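Local coordinates for DinB-like domain-containing protein (Enterococcus faecalis, PDB 3CEX) that is of unknown function but belongs to the DinB superfamily, a group of helical-bundle proteins, and forms a two-chain assembly in the crystal, at residues A[26-31]-A[167-172]; A[20-25]-A[46-51]; A[39-44]-A[163-168]; A[79-84]-A[96-101]; A[54-59]-A[115-120]. All coordinates share one frame; numbering follows the deposited sequence.

Interaction 1 of 5, residues A[26-31]-A[167-172]. With ACY (acetic acid), chain C.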
# COMPACT_ATOMS: atom_id res chain seq x y z
N ALA A 26 -10.49 12.17 -8.65
CA ALA A 26 -11.69 13.00 -8.60
C ALA A 26 -11.41 14.42 -8.08
O ALA A 26 -12.20 15.31 -8.35
CB ALA A 26 -12.83 12.33 -7.73
N GLN A 27 -10.33 14.63 -7.33
CA GLN A 27 -10.03 15.98 -6.82
C GLN A 27 -9.21 16.81 -7.78
O GLN A 27 -8.94 17.97 -7.49
CB GLN A 27 -9.34 15.93 -5.46
CG GLN A 27 -10.19 15.23 -4.40
CD GLN A 27 -9.44 15.04 -3.11
OE1 GLN A 27 -9.05 16.03 -2.45
NE2 GLN A 27 -9.23 13.78 -2.72
N MSE A 28 -8.81 16.25 -8.93
CA MSE A 28 -7.84 16.93 -9.78
C MSE A 28 -8.39 17.20 -11.17
O MSE A 28 -9.20 16.45 -11.66
CB MSE A 28 -6.58 16.06 -9.92
CG MSE A 28 -6.05 15.66 -8.57
SE MSE A 28 -4.55 14.43 -8.61
CE MSE A 28 -3.03 15.71 -8.71
N THR A 29 -7.90 18.26 -11.80
CA THR A 29 -8.04 18.43 -13.25
C THR A 29 -7.04 17.49 -13.93
O THR A 29 -6.13 16.98 -13.27
CB THR A 29 -7.74 19.88 -13.68
OG1 THR A 29 -6.35 20.16 -13.42
CG2 THR A 29 -8.64 20.88 -12.91
N VAL A 30 -7.21 17.24 -15.23
CA VAL A 30 -6.28 16.40 -15.95
C VAL A 30 -4.88 17.04 -15.98
O VAL A 30 -3.90 16.34 -15.86
CB VAL A 30 -6.77 16.02 -17.40
CG1 VAL A 30 -6.94 17.21 -18.24
CG2 VAL A 30 -5.80 15.07 -18.09
N ALA A 31 -4.79 18.37 -16.10
CA ALA A 31 -3.49 19.06 -16.06
C ALA A 31 -2.75 18.81 -14.74
O ALA A 31 -1.54 18.53 -14.72
CB ALA A 31 -3.65 20.58 -16.32
N ARG A 167 -1.29 15.93 -2.76
CA ARG A 167 -1.02 16.95 -1.76
C ARG A 167 0.03 17.95 -2.20
O ARG A 167 -0.13 19.15 -2.00
CB ARG A 167 -0.67 16.33 -0.39
CG ARG A 167 -1.86 15.59 0.24
CD ARG A 167 -1.47 14.79 1.46
NE ARG A 167 -2.60 14.11 2.07
CZ ARG A 167 -2.56 13.45 3.24
NH1 ARG A 167 -1.44 13.43 3.96
NH2 ARG A 167 -3.63 12.84 3.70
N LEU A 168 1.09 17.46 -2.84
CA LEU A 168 2.15 18.34 -3.33
C LEU A 168 1.69 19.19 -4.49
O LEU A 168 2.13 20.33 -4.64
CB LEU A 168 3.36 17.50 -3.77
CG LEU A 168 4.06 16.71 -2.68
CD1 LEU A 168 5.04 15.72 -3.26
CD2 LEU A 168 4.75 17.70 -1.73
N VAL A 169 0.79 18.66 -5.31
CA VAL A 169 0.40 19.35 -6.53
C VAL A 169 -0.72 20.36 -6.29
O VAL A 169 -0.68 21.48 -6.81
CB VAL A 169 -0.00 18.34 -7.65
CG1 VAL A 169 -0.58 19.08 -8.86
CG2 VAL A 169 1.21 17.47 -8.06
N ILE A 170 -1.71 19.97 -5.51
CA ILE A 170 -2.87 20.85 -5.27
C ILE A 170 -3.00 21.36 -3.83
O ILE A 170 -3.98 22.03 -3.53
CB ILE A 170 -4.21 20.17 -5.73
CG1 ILE A 170 -4.71 19.12 -4.75
CG2 ILE A 170 -4.04 19.51 -7.10
CD1 ILE A 170 -6.11 18.57 -5.11
N GLY A 171 -2.06 21.03 -2.95
CA GLY A 171 -2.05 21.55 -1.58
C GLY A 171 -3.14 21.02 -0.65
O GLY A 171 -3.42 21.60 0.39
N LYS A 172 -3.77 19.93 -1.02
CA LYS A 172 -4.80 19.37 -0.17
C LYS A 172 -5.00 17.90 -0.48
O LYS A 172 -4.56 17.36 -1.51
CB LYS A 172 -6.14 20.13 -0.32
CG LYS A 172 -6.79 20.01 -1.70
CD LYS A 172 -7.99 20.93 -1.88
CE LYS A 172 -8.91 20.43 -3.02
NZ LYS A 172 -9.55 19.09 -2.75
OXT LYS A 172 -5.58 17.23 0.35
C ACY C . -6.45 11.39 2.07
O ACY C . -6.91 10.93 0.98
OXT ACY C . -5.91 12.53 2.17
CH3 ACY C . -6.53 10.55 3.33
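Two side chains of 26-31, Gln27 and Met28, reach the C-terminal end of helix 144-170 in different ways. Gln27 runs extended beyond CG (chi2 174°) and crosses Lys172 obliquely, so that its amide oxygen meets the ammonium group: Lys172 NZ donates a weak hydrogen bond to Gln27 OE1 at 3.1 Å. Lys172 arrives there because its chain bends at the last torsion (chi4 65°). The other amide branch, Gln27 NE2, is bound to the carbonyl of Glu23, which fixes the rotation of the amide. Met28, a selenomethionine, bends at chi3 (88°) and crosses Val169 at about a right angle, its CE lying 4.1 Å from Val169 CB and 4.2 Å from Ile170 CG2. Ile170 CD1 packs instead on the backbone, 3.7 Å from Gln27 O. Helical geometry ends at Gly171, which has positive phi, and Lys172 follows. Its carboxylate forms a salt bridge with Arg166, while Arg167 NH2, pointing elsewhere, donates to OXT of an acetate, probably from the crystallisation liquor, at 2.8 Å. The contact thus combines sparse apolar packing with one weak polar bond at the surface, which implies a modest attachment of the loop to the chain terminus.

Interaction 2 of 5, residues A[20-25]-A[46-51]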
# COMPACT_ATOMS: atom_id res chain seq x y z
N ARG A 20 -8.97 4.20 -3.65
CA ARG A 20 -8.11 5.33 -3.30
C ARG A 20 -7.63 6.13 -4.53
O ARG A 20 -7.65 7.33 -4.52
CB ARG A 20 -6.90 4.85 -2.51
CG ARG A 20 -5.90 5.94 -2.09
CD ARG A 20 -4.88 5.42 -1.11
NE ARG A 20 -5.53 5.01 0.14
CZ ARG A 20 -5.62 3.76 0.60
NH1 ARG A 20 -5.07 2.74 -0.04
NH2 ARG A 20 -6.23 3.54 1.73
N PHE A 21 -7.20 5.44 -5.58
CA PHE A 21 -6.81 6.10 -6.82
C PHE A 21 -8.00 6.94 -7.39
O PHE A 21 -7.81 8.09 -7.80
CB PHE A 21 -6.37 5.06 -7.86
CG PHE A 21 -4.91 4.69 -7.81
CD1 PHE A 21 -3.94 5.62 -8.10
CD2 PHE A 21 -4.52 3.39 -7.58
CE1 PHE A 21 -2.58 5.28 -8.07
CE2 PHE A 21 -3.20 3.07 -7.57
CZ PHE A 21 -2.23 4.04 -7.82
N GLU A 22 -9.20 6.36 -7.44
CA GLU A 22 -10.36 7.09 -7.93
C GLU A 22 -10.72 8.33 -7.06
O GLU A 22 -11.05 9.37 -7.61
CB GLU A 22 -11.57 6.17 -8.08
CG GLU A 22 -11.49 5.15 -9.22
CD GLU A 22 -11.15 5.72 -10.63
OE1 GLU A 22 -11.63 6.80 -11.01
OE2 GLU A 22 -10.37 5.06 -11.35
N GLU A 23 -10.66 8.23 -5.73
CA GLU A 23 -10.95 9.37 -4.86
C GLU A 23 -9.93 10.49 -5.04
O GLU A 23 -10.27 11.66 -4.95
CB GLU A 23 -10.94 8.98 -3.37
CG GLU A 23 -11.99 7.99 -2.97
CD GLU A 23 -11.80 7.39 -1.56
OE1 GLU A 23 -10.67 7.41 -0.99
OE2 GLU A 23 -12.82 6.88 -1.03
N THR A 24 -8.67 10.13 -5.25
CA THR A 24 -7.63 11.11 -5.50
C THR A 24 -7.82 11.82 -6.85
O THR A 24 -7.83 13.04 -6.92
CB THR A 24 -6.22 10.45 -5.34
OG1 THR A 24 -5.86 10.47 -3.96
CG2 THR A 24 -5.15 11.15 -6.12
N LEU A 25 -7.99 11.04 -7.92
CA LEU A 25 -8.21 11.57 -9.26
C LEU A 25 -9.42 12.50 -9.35
O LEU A 25 -9.35 13.49 -10.03
CB LEU A 25 -8.38 10.43 -10.27
CG LEU A 25 -8.28 10.81 -11.73
CD1 LEU A 25 -6.89 11.37 -12.09
CD2 LEU A 25 -8.62 9.55 -12.57
N TRP A 46 0.98 9.13 -14.00
CA TRP A 46 2.00 8.04 -14.09
C TRP A 46 1.69 6.88 -13.13
O TRP A 46 1.77 5.71 -13.50
CB TRP A 46 3.40 8.57 -13.84
CG TRP A 46 4.51 7.57 -14.15
CD1 TRP A 46 5.28 7.55 -15.28
CD2 TRP A 46 4.97 6.47 -13.34
NE1 TRP A 46 6.17 6.53 -15.23
CE2 TRP A 46 6.01 5.84 -14.06
CE3 TRP A 46 4.62 5.97 -12.07
CZ2 TRP A 46 6.72 4.72 -13.56
CZ3 TRP A 46 5.31 4.84 -11.58
CH2 TRP A 46 6.33 4.22 -12.33
N LEU A 47 1.35 7.23 -11.88
CA LEU A 47 1.07 6.22 -10.84
C LEU A 47 -0.11 5.32 -11.19
O LEU A 47 -0.05 4.10 -11.00
CB LEU A 47 0.83 6.90 -9.48
CG LEU A 47 2.11 7.50 -8.90
CD1 LEU A 47 1.83 8.51 -7.80
CD2 LEU A 47 3.04 6.34 -8.38
N MSE A 48 -1.19 5.92 -11.68
CA MSE A 48 -2.38 5.14 -12.08
C MSE A 48 -2.14 4.32 -13.33
O MSE A 48 -2.53 3.19 -13.39
CB MSE A 48 -3.57 6.05 -12.32
CG MSE A 48 -4.29 6.35 -11.13
SE MSE A 48 -5.97 7.29 -11.39
CE MSE A 48 -7.29 5.93 -11.71
N TRP A 49 -1.51 4.91 -14.34
CA TRP A 49 -1.15 4.15 -15.54
C TRP A 49 -0.21 3.00 -15.18
O TRP A 49 -0.41 1.85 -15.61
CB TRP A 49 -0.44 5.08 -16.53
CG TRP A 49 0.26 4.34 -17.60
CD1 TRP A 49 -0.31 3.82 -18.73
CD2 TRP A 49 1.65 4.00 -17.67
NE1 TRP A 49 0.63 3.21 -19.48
CE2 TRP A 49 1.85 3.30 -18.85
CE3 TRP A 49 2.76 4.23 -16.83
CZ2 TRP A 49 3.11 2.84 -19.25
CZ3 TRP A 49 3.97 3.78 -17.20
CH2 TRP A 49 4.15 3.07 -18.41
N HIS A 50 0.80 3.29 -14.35
CA HIS A 50 1.76 2.26 -13.97
C HIS A 50 1.12 1.11 -13.20
O HIS A 50 1.45 -0.02 -13.45
CB HIS A 50 2.92 2.80 -13.15
CG HIS A 50 3.68 1.73 -12.43
ND1 HIS A 50 4.67 0.99 -13.03
CD2 HIS A 50 3.56 1.24 -11.17
CE1 HIS A 50 5.15 0.11 -12.17
NE2 HIS A 50 4.49 0.23 -11.03
N THR A 51 0.23 1.43 -12.26
CA THR A 51 -0.48 0.41 -11.49
C THR A 51 -1.33 -0.45 -12.42
O THR A 51 -1.29 -1.66 -12.32
CB THR A 51 -1.30 1.05 -10.37
OG1 THR A 51 -0.37 1.73 -9.49
CG2 THR A 51 -2.14 -0.01 -9.56
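Helices 8-25 and 44-62 run roughly antiparallel here: the axes of segments 20-25 and 46-51 make an angle of 153° and approach to 11.2 Å, with Phe21 CA and Met48 CA the closest pair, 6.9 Å apart. Phe21 and the selenomethionine Met48 reach toward each other tip to tip, and Met48 SE lies 5.2 Å from the Phe21 ring centroid, 55° off the normal, an oblique Met-aromatic contact. This packing lies in the core of the DinB-type helical bundle, where Leu111 of helix 104-124 touches Phe21, Met48 and Thr51. Met48 SE also lies 3.7 Å from Leu25 CD2, and the bend at chi3 (86°) turns the terminal CE toward Glu22, whose chain Met48 crosses at about a right angle; Glu22 OE1 is itself hydrogen-bonded to Ser108. The far end of the Phe21 ring meets Thr51, with CZ 3.4 Å from Thr51 OG1. Thr51 OG1 donates to Leu47 O at 2.8 Å from above the carbonyl plane, joining the backbone N of Thr51 there.

Interaction 3 of 5, residues A[39-44]-A[163-168]. With ACY (acetic acid), chain C.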
# COMPACT_ATOMS: atom_id res chain seq x y z
N PRO A 39 11.69 15.41 -9.80
CA PRO A 39 12.28 14.30 -10.57
C PRO A 39 11.93 12.89 -10.10
O PRO A 39 11.75 12.00 -10.94
CB PRO A 39 13.79 14.58 -10.46
CG PRO A 39 13.87 16.06 -10.35
CD PRO A 39 12.67 16.48 -9.54
N LEU A 40 11.79 12.70 -8.78
CA LEU A 40 11.59 11.38 -8.18
C LEU A 40 10.18 11.19 -7.62
O LEU A 40 9.91 10.17 -7.01
CB LEU A 40 12.61 11.13 -7.05
CG LEU A 40 14.10 11.35 -7.40
CD1 LEU A 40 15.04 11.18 -6.21
CD2 LEU A 40 14.48 10.40 -8.52
N ILE A 41 9.31 12.18 -7.81
CA ILE A 41 7.94 12.13 -7.40
C ILE A 41 7.09 12.06 -8.67
O ILE A 41 7.00 13.04 -9.43
CB ILE A 41 7.56 13.36 -6.56
CG1 ILE A 41 8.50 13.51 -5.36
CG2 ILE A 41 6.08 13.28 -6.16
CD1 ILE A 41 8.49 12.31 -4.39
N LYS A 42 6.53 10.89 -8.93
CA LYS A 42 5.67 10.63 -10.08
C LYS A 42 4.32 11.37 -10.01
O LYS A 42 3.77 11.63 -8.93
CB LYS A 42 5.45 9.12 -10.26
CG LYS A 42 6.73 8.22 -10.38
CD LYS A 42 7.48 8.49 -11.72
CE LYS A 42 8.41 7.31 -12.05
NZ LYS A 42 9.69 7.30 -11.26
N SER A 43 3.81 11.75 -11.17
CA SER A 43 2.46 12.29 -11.31
C SER A 43 1.43 11.25 -10.95
O SER A 43 1.72 10.05 -11.00
CB SER A 43 2.21 12.76 -12.74
OG SER A 43 2.15 11.71 -13.68
N VAL A 44 0.24 11.71 -10.59
CA VAL A 44 -0.89 10.78 -10.38
C VAL A 44 -1.20 10.03 -11.67
O VAL A 44 -1.45 8.84 -11.64
CB VAL A 44 -2.14 11.49 -9.80
CG1 VAL A 44 -3.37 10.57 -9.76
CG2 VAL A 44 -1.82 12.00 -8.40
N VAL A 163 -1.73 9.81 -3.17
CA VAL A 163 -2.22 10.79 -2.18
C VAL A 163 -1.21 11.89 -1.91
O VAL A 163 -1.56 13.07 -1.86
CB VAL A 163 -2.56 10.09 -0.88
CG1 VAL A 163 -2.88 11.11 0.20
CG2 VAL A 163 -3.74 9.11 -1.10
N TYR A 164 0.05 11.50 -1.74
CA TYR A 164 1.15 12.44 -1.51
C TYR A 164 1.41 13.35 -2.70
O TYR A 164 1.57 14.55 -2.53
CB TYR A 164 2.40 11.67 -1.00
CG TYR A 164 2.47 11.55 0.52
CD1 TYR A 164 1.34 11.63 1.31
CD2 TYR A 164 3.67 11.37 1.17
CE1 TYR A 164 1.40 11.56 2.70
CE2 TYR A 164 3.74 11.31 2.54
CZ TYR A 164 2.59 11.40 3.30
OH TYR A 164 2.64 11.34 4.69
N THR A 165 1.48 12.80 -3.90
CA THR A 165 1.65 13.63 -5.08
C THR A 165 0.50 14.64 -5.19
O THR A 165 0.71 15.80 -5.53
CB THR A 165 1.63 12.79 -6.35
OG1 THR A 165 2.80 11.97 -6.39
CG2 THR A 165 1.61 13.71 -7.60
N ARG A 166 -0.72 14.19 -4.94
CA ARG A 166 -1.89 15.08 -4.95
C ARG A 166 -1.69 16.24 -3.99
O ARG A 166 -1.90 17.40 -4.35
CB ARG A 166 -3.17 14.32 -4.59
CG ARG A 166 -4.49 15.12 -4.68
CD ARG A 166 -5.58 14.53 -3.78
NE ARG A 166 -5.35 14.77 -2.36
CZ ARG A 166 -5.58 13.88 -1.38
NH1 ARG A 166 -5.34 14.23 -0.12
NH2 ARG A 166 -6.03 12.65 -1.63
N ARG A 167 -1.29 15.93 -2.76
CA ARG A 167 -1.02 16.95 -1.76
C ARG A 167 0.03 17.95 -2.20
O ARG A 167 -0.13 19.15 -2.00
CB ARG A 167 -0.67 16.33 -0.39
CG ARG A 167 -1.86 15.59 0.24
CD ARG A 167 -1.47 14.79 1.46
NE ARG A 167 -2.60 14.11 2.07
CZ ARG A 167 -2.56 13.45 3.24
NH1 ARG A 167 -1.44 13.43 3.96
NH2 ARG A 167 -3.63 12.84 3.70
N LEU A 168 1.09 17.46 -2.84
CA LEU A 168 2.15 18.34 -3.33
C LEU A 168 1.69 19.19 -4.49
O LEU A 168 2.13 20.33 -4.64
CB LEU A 168 3.36 17.50 -3.77
CG LEU A 168 4.06 16.71 -2.68
CD1 LEU A 168 5.04 15.72 -3.26
CD2 LEU A 168 4.75 17.70 -1.73
C ACY C . -6.45 11.39 2.07
O ACY C . -6.91 10.93 0.98
OXT ACY C . -5.91 12.53 2.17
CH3 ACY C . -6.53 10.55 3.33
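Thr165 OG1 donates to Lys42 O over 2.7 Å, the only hydrogen bond between 39-44 and 163-168, and it enters nearly along the C=O axis (C=O...donor angle 172°). Thr165 holds OG1 anti to its own carbonyl carbon (chi1 -68°), which aims the hydroxyl at the loop and turns the methyl CG2 to within 3.9 Å of Val44 CG2. Beside the polar bond, Ile41 slides past Thr165 in the opposite direction and crosses Leu168 at about a right angle, Ile41 CG2 lying 3.9 Å from Leu168 CD1. Ile41 CG2 is also 3.5 Å from Thr165 OG1, so a methyl group packs against the buried hydroxyl. The loop it grips leads straight into helix 44-62 of the DinB-type bundle, where Ser43 is the N-cap residue and its OG bonds the backbone N of Trp46. Pro37 and Leu47 further enclose Thr165, and Tyr164 of the second subunit touches both Thr165 and Ile41 and hydrogen-bonds Lys42 N through its OH. On another side of helix 144-170, Arg166 bends at chi3 (72°) to present two nitrogens to the crystallisation acetate, NH1 at 2.9 Å from acetate OXT and NH2 at 3.2 Å from acetate O, with the guanidinium edge facing the carboxylate. Arg167 shares that OXT, so two guanidinium groups would stabilise its negative charge, and Thr24 is a further partner of Arg166.

Interaction 4 of 5, residues A[79-84]-A[96-101]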
# COMPACT_ATOMS: atom_id res chain seq x y z
N ALA A 79 -1.75 6.81 -26.51
CA ALA A 79 -0.81 7.40 -27.50
C ALA A 79 0.43 8.03 -26.86
O ALA A 79 0.80 9.17 -27.16
CB ALA A 79 -1.53 8.40 -28.44
N LEU A 80 1.07 7.27 -25.99
CA LEU A 80 2.26 7.74 -25.27
C LEU A 80 3.44 7.95 -26.23
O LEU A 80 3.62 7.18 -27.16
CB LEU A 80 2.64 6.76 -24.16
CG LEU A 80 1.66 6.52 -23.00
CD1 LEU A 80 2.31 5.63 -21.95
CD2 LEU A 80 1.22 7.83 -22.41
N ASP A 81 4.24 8.99 -25.99
CA ASP A 81 5.49 9.16 -26.73
C ASP A 81 6.59 8.28 -26.11
O ASP A 81 7.68 8.73 -25.81
CB ASP A 81 5.91 10.63 -26.78
CG ASP A 81 6.93 10.94 -27.90
OD1 ASP A 81 7.17 10.12 -28.87
OD2 ASP A 81 7.49 12.07 -27.80
N LEU A 82 6.27 7.00 -25.96
CA LEU A 82 7.18 5.99 -25.45
C LEU A 82 6.98 4.73 -26.29
O LEU A 82 5.84 4.38 -26.64
CB LEU A 82 6.86 5.65 -24.01
CG LEU A 82 7.13 6.70 -22.92
CD1 LEU A 82 6.67 6.10 -21.61
CD2 LEU A 82 8.60 7.16 -22.87
N PRO A 83 8.08 4.03 -26.62
CA PRO A 83 7.94 2.85 -27.46
C PRO A 83 7.36 1.67 -26.67
O PRO A 83 7.59 1.56 -25.46
CB PRO A 83 9.39 2.57 -27.89
CG PRO A 83 10.22 3.10 -26.77
CD PRO A 83 9.47 4.29 -26.22
N ASP A 84 6.57 0.82 -27.33
CA ASP A 84 6.19 -0.47 -26.75
C ASP A 84 7.31 -1.43 -27.12
O ASP A 84 7.62 -1.60 -28.29
CB ASP A 84 4.84 -0.96 -27.29
CG ASP A 84 3.66 -0.18 -26.74
OD1 ASP A 84 3.65 0.13 -25.53
OD2 ASP A 84 2.73 0.14 -27.51
N ALA A 96 9.25 9.37 -17.68
CA ALA A 96 8.07 9.40 -16.81
C ALA A 96 7.19 10.63 -17.07
O ALA A 96 5.98 10.53 -17.00
CB ALA A 96 8.48 9.31 -15.30
N ALA A 97 7.79 11.78 -17.35
CA ALA A 97 7.04 13.00 -17.67
C ALA A 97 6.23 12.88 -18.96
O ALA A 97 5.36 13.68 -19.20
CB ALA A 97 8.00 14.19 -17.79
N LYS A 98 6.54 11.88 -19.79
CA LYS A 98 5.82 11.65 -21.02
C LYS A 98 4.57 10.81 -20.81
O LYS A 98 3.79 10.62 -21.75
CB LYS A 98 6.72 10.98 -22.06
CG LYS A 98 7.82 11.89 -22.56
CD LYS A 98 8.52 11.28 -23.77
CE LYS A 98 10.01 11.61 -23.85
NZ LYS A 98 10.34 12.45 -25.00
N VAL A 99 4.37 10.27 -19.61
CA VAL A 99 3.14 9.55 -19.34
C VAL A 99 2.11 10.59 -18.90
O VAL A 99 2.06 10.99 -17.74
CB VAL A 99 3.32 8.43 -18.33
CG1 VAL A 99 1.96 7.74 -18.09
CG2 VAL A 99 4.40 7.40 -18.82
N VAL A 100 1.35 11.08 -19.88
CA VAL A 100 0.32 12.08 -19.68
C VAL A 100 -0.89 11.66 -20.49
O VAL A 100 -0.75 10.94 -21.48
CB VAL A 100 0.80 13.51 -20.09
CG1 VAL A 100 1.94 13.97 -19.19
CG2 VAL A 100 1.22 13.57 -21.59
N VAL A 101 -2.08 12.09 -20.07
CA VAL A 101 -3.32 11.74 -20.76
C VAL A 101 -4.12 13.00 -21.12
O VAL A 101 -4.00 14.05 -20.47
CB VAL A 101 -4.23 10.81 -19.92
CG1 VAL A 101 -3.63 9.41 -19.78
CG2 VAL A 101 -4.52 11.43 -18.54
O HOH W 1 3.56 11.20 -24.07
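This is a surface contact between two irregular segments, 79-84 (after helix 74-78) and 96-101 (between helices 93-96 and 104-124), with no direct hydrogen bond across it. Their link is partly through water: one molecule accepts from Asp81 N at 3.0 Å and donates to Lys98 O at 2.4 Å, unusually short, so the water position is probably imprecise. Both backbones turn tightly here: Asp81 is the centre of an inverse gamma turn and Ala96 to Val99 form a type I beta turn. Val99 supplies the apolar centre. Its CG2, anti to the carbonyl carbon, meets Leu82 CD1 at 3.8 Å, the two side chains crossing at about a right angle, and lies 4.2 Å from Leu80 CD1. The other Leu80 branch turns to the backbone, with CD2 3.8 Å from Val100 O. On the outer side Lys98 lies obliquely across Asp81: its CD is 3.4 Å from Asp81 O, whereas NZ stays 4.0 Å from Asp81 OD2, beyond a salt bridge, so any attraction is probably modest. Inward, helix 44-62 backs the apolar group, Trp49 touching Leu80 and Val99 and Trp46 also packing on Val99, while His91 touches Leu82 and Val99.

Interaction 5 of 5, residues A[54-59]-A[115-120]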
# COMPACT_ATOMS: atom_id res chain seq x y z
N GLU A 54 1.09 -2.59 -14.57
CA GLU A 54 1.78 -3.65 -13.91
C GLU A 54 0.86 -4.84 -13.54
O GLU A 54 1.29 -5.99 -13.62
CB GLU A 54 2.51 -3.11 -12.66
CG GLU A 54 3.34 -4.11 -11.96
CD GLU A 54 4.68 -4.40 -12.63
OE1 GLU A 54 4.85 -4.18 -13.85
OE2 GLU A 54 5.58 -4.88 -11.91
N LEU A 55 -0.36 -4.56 -13.07
CA LEU A 55 -1.39 -5.61 -12.91
C LEU A 55 -1.65 -6.35 -14.22
O LEU A 55 -1.67 -7.59 -14.29
CB LEU A 55 -2.70 -5.01 -12.38
CG LEU A 55 -2.68 -4.41 -10.95
CD1 LEU A 55 -3.99 -3.67 -10.61
CD2 LEU A 55 -2.38 -5.51 -9.91
N ASP A 56 -1.93 -5.57 -15.27
CA ASP A 56 -2.12 -6.10 -16.61
C ASP A 56 -0.95 -7.03 -17.02
O ASP A 56 -1.13 -8.23 -17.21
CB ASP A 56 -2.27 -4.92 -17.60
CG ASP A 56 -2.61 -5.36 -19.02
OD1 ASP A 56 -3.03 -6.52 -19.24
OD2 ASP A 56 -2.48 -4.49 -19.92
N LEU A 57 0.25 -6.48 -17.12
CA LEU A 57 1.41 -7.27 -17.56
C LEU A 57 1.68 -8.51 -16.70
O LEU A 57 1.94 -9.59 -17.22
CB LEU A 57 2.67 -6.41 -17.59
CG LEU A 57 2.76 -5.47 -18.80
CD1 LEU A 57 4.03 -4.63 -18.66
CD2 LEU A 57 2.74 -6.24 -20.12
N GLN A 58 1.62 -8.37 -15.39
CA GLN A 58 1.95 -9.51 -14.53
C GLN A 58 0.90 -10.62 -14.54
O GLN A 58 1.25 -11.81 -14.58
CB GLN A 58 2.18 -9.07 -13.09
CG GLN A 58 3.38 -8.15 -12.88
CD GLN A 58 4.73 -8.80 -13.09
OE1 GLN A 58 4.85 -9.91 -13.64
NE2 GLN A 58 5.77 -8.09 -12.68
N ILE A 59 -0.37 -10.23 -14.46
CA ILE A 59 -1.46 -11.18 -14.48
C ILE A 59 -1.57 -11.78 -15.87
O ILE A 59 -1.80 -12.97 -15.99
CB ILE A 59 -2.84 -10.57 -14.06
CG1 ILE A 59 -2.81 -10.10 -12.61
CG2 ILE A 59 -3.97 -11.61 -14.28
CD1 ILE A 59 -2.72 -11.22 -11.59
N VAL A 115 -7.87 -4.11 -12.90
CA VAL A 115 -8.37 -4.65 -11.64
C VAL A 115 -9.32 -5.82 -11.90
O VAL A 115 -9.21 -6.85 -11.22
CB VAL A 115 -9.04 -3.54 -10.76
CG1 VAL A 115 -9.78 -4.15 -9.56
CG2 VAL A 115 -7.96 -2.55 -10.31
N ALA A 116 -10.22 -5.69 -12.87
CA ALA A 116 -11.14 -6.77 -13.22
C ALA A 116 -10.41 -8.05 -13.61
O ALA A 116 -10.76 -9.13 -13.16
CB ALA A 116 -12.08 -6.36 -14.37
N LEU A 117 -9.43 -7.90 -14.48
CA LEU A 117 -8.58 -9.01 -14.92
C LEU A 117 -7.92 -9.70 -13.71
O LEU A 117 -7.91 -10.94 -13.61
CB LEU A 117 -7.49 -8.48 -15.86
CG LEU A 117 -6.50 -9.51 -16.42
CD1 LEU A 117 -7.15 -10.41 -17.51
CD2 LEU A 117 -5.21 -8.81 -16.94
N THR A 118 -7.37 -8.89 -12.82
CA THR A 118 -6.67 -9.39 -11.63
C THR A 118 -7.65 -10.19 -10.78
O THR A 118 -7.37 -11.31 -10.40
CB THR A 118 -6.02 -8.24 -10.84
OG1 THR A 118 -5.13 -7.52 -11.71
CG2 THR A 118 -5.24 -8.75 -9.62
N LYS A 119 -8.82 -9.62 -10.53
CA LYS A 119 -9.81 -10.28 -9.67
C LYS A 119 -10.33 -11.57 -10.27
O LYS A 119 -10.62 -12.52 -9.54
CB LYS A 119 -10.97 -9.34 -9.37
CG LYS A 119 -10.58 -8.17 -8.48
CD LYS A 119 -11.71 -7.11 -8.41
CE LYS A 119 -12.53 -7.26 -7.21
NZ LYS A 119 -13.69 -6.28 -7.18
N SER A 120 -10.48 -11.59 -11.60
CA SER A 120 -10.84 -12.79 -12.33
C SER A 120 -9.78 -13.86 -12.15
O SER A 120 -10.12 -14.99 -11.89
CB SER A 120 -11.01 -12.49 -13.81
OG SER A 120 -11.29 -13.69 -14.53
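Ile59 and Thr118 form the close part of this contact, crossing at about a right angle with Ile59 CG1 3.6 Å from Thr118 OG1. Leu55 CB lies at the same distance, 3.6 Å, from Thr118 OG1, so the hydroxyl is wedged between two aliphatic chains; its hydrogen bond goes to Ser114 O within its own helix. Leu55 CD1 and Val115 CG2, 4.1 Å apart, belong to side chains lying side by side and pointing the same way. Toward the more open side, partly exposed Leu117 slides past Ile59 in the opposite direction, its CG 3.9 Å from Ile59 CG2. There Leu117 CD2 meets Asp56 OD1 at 3.9 Å, and the Asp56 carboxylate is instead bound by Tyr110 OH and the backbone N atoms of Leu68 and Trp69. The segment axes come within 9.0 Å and cross at 37°, with Leu14 of helix 8-25 and Leu148 of helix 144-170 adding to the core, as befits the interior of a DinB-type helical bundle.

In the fold
The five contacts tie together the long helices 8-25, 44-62, 104-124 and 144-170 and the loops at their ends. Interactions 1 and 3 share Arg167 and Leu168 on helix 144-170, have centres about 9 Å apart and touch through Met28 and Val44. Interactions 2 and 3, centres about 11 Å apart, are joined by Thr24 and Arg166; interactions 2 and 5, centres about 15 Å apart, share helix 44-62. Interaction 4 meets interaction 2 through Trp46 and Trp49. In sequence, interactions 4 and 5 fall between the two segments of interactions 1 and 3, whose closure brings distant chain parts together. Interactions 1, 2 and 3 all touch the second subunit, so this end of the bundle also contributes to the dimer interface.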